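Local coordinates for protein cytochrome c' (Allochromatium vinosum, PDB 5GYR) that carries a covalently bound, high-spin heme c whose iron lacks a sixth ligand, and probably transfers electrons, although its exact function is unknown, at residues A[71-75]-A[76-80]. Sequence-based numbering, arbitrary orientation.
With HEC (heme c), chain P.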
loop_
_atom_site.group_PDB
_atom_site.type_symbol
_atom_site.label_atom_id
_atom_site.label_comp_id
_atom_site.label_asym_id
_atom_site.label_seq_id
_atom_site.Cartn_x
_atom_site.Cartn_y
_atom_site.Cartn_z
ATOM N N THR A 71 -15.681 -0.604 12.670
ATOM C CA THR A 71 -15.115 -1.121 11.427
ATOM C C THR A 71 -15.212 -2.641 11.418
ATOM O O THR A 71 -15.223 -3.290 12.469
ATOM C CB THR A 71 -13.639 -0.700 11.230
ATOM O OG1 THR A 71 -13.172 -1.187 9.968
ATOM C CG2 THR A 71 -12.737 -1.251 12.319
ATOM N N ARG A 72 -15.310 -3.189 10.219
ATOM C CA ARG A 72 -15.374 -4.634 10.016
ATOM C C ARG A 72 -14.116 -5.165 9.348
ATOM O O ARG A 72 -14.078 -6.315 8.944
ATOM C CB ARG A 72 -16.595 -4.992 9.164
ATOM C CG ARG A 72 -17.921 -4.638 9.821
ATOM C CD ARG A 72 -19.094 -4.854 8.886
ATOM N NE ARG A 72 -19.195 -6.235 8.429
ATOM C CZ ARG A 72 -20.016 -6.651 7.469
ATOM N NH1 ARG A 72 -20.816 -5.799 6.829
ATOM N NH2 ARG A 72 -20.028 -7.932 7.130
ATOM N N VAL A 73 -13.082 -4.336 9.225
ATOM C CA VAL A 73 -11.846 -4.805 8.611
ATOM C C VAL A 73 -11.165 -5.829 9.506
ATOM O O VAL A 73 -11.170 -5.702 10.734
ATOM C CB VAL A 73 -10.883 -3.651 8.276
ATOM C CG1 VAL A 73 -10.290 -3.041 9.542
ATOM C CG2 VAL A 73 -9.797 -4.138 7.326
ATOM N N LYS A 74 -10.614 -6.864 8.877
ATOM C CA LYS A 74 -9.780 -7.843 9.575
ATOM C C LYS A 74 -8.322 -7.410 9.539
ATOM O O LYS A 74 -7.866 -6.851 8.552
ATOM C CB LYS A 74 -9.924 -9.209 8.927
ATOM C CG LYS A 74 -11.300 -9.807 9.123
ATOM C CD LYS A 74 -11.470 -11.059 8.296
ATOM C CE LYS A 74 -10.825 -12.258 8.955
ATOM N NZ LYS A 74 -11.837 -13.334 9.148
ATOM N N PRO A 75 -7.570 -7.676 10.606
ATOM C CA PRO A 75 -6.199 -7.155 10.699
ATOM C C PRO A 75 -5.303 -7.637 9.548
ATOM O O PRO A 75 -4.393 -6.925 9.151
ATOM C CB PRO A 75 -5.690 -7.676 12.062
ATOM C CG PRO A 75 -6.790 -8.485 12.662
ATOM C CD PRO A 75 -8.029 -8.329 11.849
ATOM N N GLU A 76 -5.603 -8.824 9.018
ATOM C CA GLU A 76 -4.850 -9.432 7.913
ATOM C C GLU A 76 -4.809 -8.575 6.665
ATOM O O GLU A 76 -3.931 -8.738 5.826
ATOM C CB GLU A 76 -5.450 -10.791 7.528
ATOM C CG GLU A 76 -5.233 -11.897 8.553
ATOM C CD GLU A 76 -6.280 -11.982 9.645
ATOM O OE1 GLU A 76 -7.075 -11.038 9.833
ATOM O OE2 GLU A 76 -6.280 -13.022 10.334
ATOM N N PHE A 77 -5.795 -7.708 6.510
ATOM C CA PHE A 77 -5.900 -6.875 5.327
ATOM C C PHE A 77 -4.683 -5.986 5.126
ATOM O O PHE A 77 -4.146 -5.890 4.011
ATOM C CB PHE A 77 -7.139 -5.996 5.454
ATOM C CG PHE A 77 -7.385 -5.152 4.231
ATOM C CD1 PHE A 77 -7.808 -5.736 3.037
ATOM C CD2 PHE A 77 -7.165 -3.794 4.263
ATOM C CE1 PHE A 77 -8.018 -4.967 1.902
ATOM C CE2 PHE A 77 -7.382 -3.019 3.139
ATOM C CZ PHE A 77 -7.807 -3.605 1.957
ATOM N N PHE A 78 -4.227 -5.375 6.216
ATOM C CA PHE A 78 -3.212 -4.332 6.163
ATOM C C PHE A 78 -1.849 -4.773 5.618
ATOM O O PHE A 78 -1.130 -3.990 5.000
ATOM C CB PHE A 78 -3.046 -3.714 7.539
ATOM C CG PHE A 78 -4.246 -2.959 7.989
ATOM C CD1 PHE A 78 -4.384 -1.616 7.668
ATOM C CD2 PHE A 78 -5.264 -3.581 8.684
ATOM C CE1 PHE A 78 -5.510 -0.917 8.071
ATOM C CE2 PHE A 78 -6.396 -2.879 9.083
ATOM C CZ PHE A 78 -6.509 -1.544 8.783
ATOM N N GLN A 79 -1.498 -6.028 5.811
ATOM C CA GLN A 79 -0.162 -6.484 5.385
ATOM C C GLN A 79 -0.009 -6.554 3.865
ATOM O O GLN A 79 1.097 -6.692 3.344
ATOM C CB GLN A 79 0.185 -7.838 6.008
ATOM C CG GLN A 79 -0.707 -8.966 5.562
ATOM C CD GLN A 79 -0.449 -10.224 6.354
ATOM O OE1 GLN A 79 0.698 -10.592 6.587
ATOM N NE2 GLN A 79 -1.505 -10.890 6.767
ATOM N N ASN A 80 -1.134 -6.475 3.163
ATOM C CA ASN A 80 -1.101 -6.448 1.691
ATOM C C ASN A 80 -0.842 -5.087 1.057
ATOM O O ASN A 80 -0.810 -4.987 -0.179
ATOM C CB ASN A 80 -2.392 -6.987 1.102
ATOM C CG ASN A 80 -2.673 -8.391 1.542
ATOM O OD1 ASN A 80 -2.120 -9.333 0.995
ATOM N ND2 ASN A 80 -3.482 -8.540 2.589
HETATM FE FE HEC P . -16.258 -4.155 0.266
HETATM C CHA HEC P . -17.118 -3.190 3.435
HETATM C CHB HEC P . -19.481 -3.584 -0.766
HETATM C CHC HEC P . -15.300 -4.656 -2.998
HETATM C CHD HEC P . -13.066 -4.810 1.281
HETATM N NA HEC P . -17.961 -3.590 1.158
HETATM C C1A HEC P . -18.101 -3.177 2.475
HETATM C C2A HEC P . -19.455 -2.791 2.706
HETATM C C3A HEC P . -20.121 -2.924 1.530
HETATM C C4A HEC P . -19.177 -3.375 0.560
HETATM C CMA HEC P . -21.570 -2.616 1.254
HETATM C CAA HEC P . -20.038 -2.317 4.030
HETATM C CBA HEC P . -19.767 -0.810 4.117
HETATM C CGA HEC P . -20.448 -0.195 5.307
HETATM O O1A HEC P . -21.556 0.377 5.190
HETATM O O2A HEC P . -19.889 -0.264 6.406
HETATM N NB HEC P . -17.238 -4.147 -1.571
HETATM C C1B HEC P . -18.531 -3.843 -1.770
HETATM C C2B HEC P . -18.845 -3.974 -3.163
HETATM C C3B HEC P . -17.672 -4.266 -3.807
HETATM C C4B HEC P . -16.645 -4.343 -2.743
HETATM C CMB HEC P . -20.199 -3.767 -3.802
HETATM C CAB HEC P . -17.368 -4.379 -5.258
HETATM C CBB HEC P . -18.097 -3.781 -6.228
HETATM N NC HEC P . -14.484 -4.685 -0.692
HETATM C C1C HEC P . -14.312 -4.785 -2.036
HETATM C C2C HEC P . -12.997 -5.205 -2.295
HETATM C C3C HEC P . -12.325 -5.243 -1.077
HETATM C C4C HEC P . -13.291 -4.881 -0.067
HETATM C CMC HEC P . -12.465 -5.486 -3.677
HETATM C CAC HEC P . -10.901 -5.580 -0.804
HETATM C CBC HEC P . -9.959 -5.726 -1.783
HETATM N ND HEC P . -15.337 -4.103 1.960
HETATM C C1D HEC P . -14.030 -4.348 2.197
HETATM C C2D HEC P . -13.665 -4.112 3.613
HETATM C C3D HEC P . -14.796 -3.661 4.214
HETATM C C4D HEC P . -15.811 -3.612 3.145
HETATM C CMD HEC P . -12.330 -4.308 4.303
HETATM C CAD HEC P . -14.926 -3.259 5.662
HETATM C CBD HEC P . -14.704 -1.733 5.760
HETATM C CGD HEC P . -14.717 -1.172 7.169
HETATM O O1D HEC P . -15.630 -1.505 7.940
HETATM O O2D HEC P . -13.867 -0.333 7.574
HETATM O O HOH W 1 -1.819 -7.279 8.324
#
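Val73 meets Phe77 and Phe78 where the loop leading to strand 81-83 curls into a turn with helical backbone angles beside the heme of this cytochrome c'. Ahead of that, Thr71 forms an ST turn: OG1 gives a hydrogen bond to propionate oxygen O2D of the heme (2.6 Å) and accepts one from the N of Val73. OG1 also bonds to the NH1 of Arg12, while the backbone N of Arg72 holds the second oxygen, O1D, in an almost straight bond (173°), so both oxygens of this propionate are gripped from the loop. The side chain of Arg72 reaches the second subunit, NH2 bonding to O of Ala130 in that chain. Val73 places CG2 anti to its backbone N, 3.7 Å from Phe77 CB and 3.9 Å from heme methyl CMD; its CG1 abuts CE2 of Phe78, whose ring also touches Thr62 and Asp63 of its own chain and Pro60 of the second subunit. With an alanine here, Val73 CG1 would probably lose its aromatic neighbour and a gap would open among these residues. Lys74 O accepts from Phe77 N (3.0 Å), which lies above the carbonyl plane, and CB of Lys74 lies against Glu76 OE1. Pro75 O accepts a weak bond from Phe78 N and one from a water, which in turn accepts a weak bond from Gln79 N; the same oxygen sits in the plane of the Phe78 ring, 3.5 Å from CD2 at its edge.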